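LAIR1 ecotodomain from MGD21 antibody (Homo sapiens, PDB 7JZK) is an immunoglobulin domain derived from the collagen receptor LAIR1, inserted into a human malaria antibody, that binds the variable V2 domain of a Plasmodium falciparum RIFIN. Local coordinates at the interface of chains A and B. Coordinates in Å, arbitrary orientation; residue numbers count along the deposited sequence, not the author numbering. Chains: chain A, LAIR1 ecotodomain from MGD21 antibody; chain B, Rifin.

The interface of chains A and B. Residues chain A 39, 46, 65, 71-72, 76; chain B 78-81.
RIFIN residues B:Ala78 to B:Gly81, part of the loop between helices 61-75 and 86-94, lie across the immunoglobulin domain of LAIR1 and are recognised largely through their backbone. B:Ala78, B:Phe79 and B:Gly81 are well packed, hiding 41, 45 and 39 Å². The hydroxyl OG of A:Ser46, on strand 45-48, accepts a nearly straight hydrogen bond (167° at H) from B:Ala78 N at 2.9 Å. Anti to its own carbonyl carbon (chi1 -75°), this OG stands beside the backbone N and so reaches B:Ala78. A:Ser46 CB meets one rim of the B:Phe79 ring, 3.8 Å from CE1. At the opposite rim, A:Ile65 runs past B:Phe79 in the opposite direction, bringing its CG1 to 3.8 Å from CD2. The carboxamide of A:Asn72, from the 3-10 helix 70-72, donates through ND2 to B:Phe79 O at 2.8 Å. This bond is bent (132° at H): the acceptor stays near the amide plane, but the nitrogen approaches from above the carbonyl plane. Behind the loop, B:Ala78 O points at the edge of the A:Phe76 ring, in its plane, 3.5 Å from CE2. The fit loosens at the side chain of B:Ser80, a residue hiding merely 2 Å², then closes again where B:Gly81 CA packs on the backbone of A:Gly71 and A:Asn72. A:Arg39 approaches B:Gly81 without bonding to it, NH1 standing 3.7 Å from B:Gly81 O. Its guanidinium is instead held within LAIR1, with A:Phe76 CZ over one face, toward its rim, and an in-plane hydrogen bond at its edge, from A:Arg39 NH1 to A:Gly71 O at 3.1 Å.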
loop_
_atom_site.group_PDB
_atom_site.type_symbol
_atom_site.label_atom_id
_atom_site.label_comp_id
_atom_site.label_asym_id
_atom_site.label_seq_id
_atom_site.Cartn_x
_atom_site.Cartn_y
_atom_site.Cartn_z
ATOM N N ARG A 39 -7.798 6.888 3.720
ATOM C CA ARG A 39 -8.496 6.796 5.011
ATOM C C ARG A 39 -8.014 7.940 5.893
ATOM O O ARG A 39 -7.422 8.870 5.379
ATOM C CB ARG A 39 -8.242 5.432 5.645
ATOM C CG ARG A 39 -8.786 4.258 4.850
ATOM C CD ARG A 39 -9.622 3.377 5.751
ATOM N NE ARG A 39 -10.685 4.144 6.381
ATOM C CZ ARG A 39 -11.585 3.643 7.212
ATOM N NH1 ARG A 39 -11.568 2.361 7.524
ATOM N NH2 ARG A 39 -12.502 4.432 7.732
ATOM N N SER A 46 -6.472 3.345 -1.520
ATOM C CA SER A 46 -6.729 2.497 -2.678
ATOM C C SER A 46 -6.771 3.381 -3.911
ATOM O O SER A 46 -7.430 4.431 -3.911
ATOM C CB SER A 46 -8.035 1.731 -2.523
ATOM O OG SER A 46 -7.871 0.665 -1.596
ATOM N N ILE A 65 -17.803 -0.586 -1.297
ATOM C CA ILE A 65 -17.735 -1.653 -0.310
ATOM C C ILE A 65 -19.078 -2.375 -0.314
ATOM O O ILE A 65 -20.111 -1.767 -0.003
ATOM C CB ILE A 65 -17.408 -1.109 1.094
ATOM C CG1 ILE A 65 -16.050 -0.404 1.124
ATOM C CG2 ILE A 65 -17.443 -2.243 2.120
ATOM C CD1 ILE A 65 -15.774 0.261 2.456
ATOM N N GLY A 71 -15.087 -1.943 11.144
ATOM C CA GLY A 71 -13.781 -1.422 10.787
ATOM C C GLY A 71 -13.797 -0.465 9.616
ATOM O O GLY A 71 -12.838 0.291 9.433
ATOM N N ASN A 72 -14.836 -0.507 8.792
ATOM C CA ASN A 72 -14.915 0.431 7.683
ATOM C C ASN A 72 -15.292 1.833 8.135
ATOM O O ASN A 72 -15.057 2.787 7.384
ATOM C CB ASN A 72 -15.939 -0.042 6.657
ATOM C CG ASN A 72 -15.525 -1.303 5.959
ATOM O OD1 ASN A 72 -16.254 -2.292 5.967
ATOM N ND2 ASN A 72 -14.354 -1.281 5.338
ATOM N N PHE A 76 -12.707 9.178 5.160
ATOM C CA PHE A 76 -12.288 8.910 3.785
ATOM C C PHE A 76 -12.150 10.240 3.050
ATOM O O PHE A 76 -12.868 11.194 3.346
ATOM C CB PHE A 76 -13.290 8.027 3.000
ATOM C CG PHE A 76 -13.489 6.643 3.579
ATOM C CD1 PHE A 76 -14.389 6.434 4.626
ATOM C CD2 PHE A 76 -12.790 5.542 3.070
ATOM C CE1 PHE A 76 -14.581 5.165 5.153
ATOM C CE2 PHE A 76 -12.986 4.268 3.592
ATOM C CZ PHE A 76 -13.877 4.080 4.637
ATOM N N ALA B 78 -8.111 1.019 1.308
ATOM C CA ALA B 78 -9.237 1.788 1.812
ATOM C C ALA B 78 -10.472 0.923 2.044
ATOM O O ALA B 78 -11.355 1.324 2.805
ATOM C CB ALA B 78 -9.554 2.947 0.841
ATOM N N PHE B 79 -10.556 -0.244 1.400
ATOM C CA PHE B 79 -11.717 -1.134 1.496
ATOM C C PHE B 79 -11.723 -2.028 2.734
ATOM O O PHE B 79 -12.797 -2.334 3.259
ATOM C CB PHE B 79 -11.769 -2.058 0.279
ATOM C CG PHE B 79 -11.972 -1.353 -1.013
ATOM C CD1 PHE B 79 -10.908 -1.132 -1.870
ATOM C CD2 PHE B 79 -13.226 -0.864 -1.356
ATOM C CE1 PHE B 79 -11.097 -0.459 -3.080
ATOM C CE2 PHE B 79 -13.427 -0.200 -2.561
ATOM C CZ PHE B 79 -12.358 0.005 -3.420
ATOM N N SER B 80 -10.556 -2.479 3.197
ATOM C CA SER B 80 -10.509 -3.618 4.119
ATOM C C SER B 80 -11.025 -3.324 5.523
ATOM O O SER B 80 -11.347 -4.269 6.248
ATOM C CB SER B 80 -9.081 -4.155 4.227
ATOM O OG SER B 80 -9.000 -5.143 5.229
ATOM N N GLY B 81 -11.082 -2.079 5.927
ATOM C CA GLY B 81 -11.539 -1.740 7.272
ATOM C C GLY B 81 -10.352 -1.551 8.239
ATOM O O GLY B 81 -9.542 -0.664 8.036
#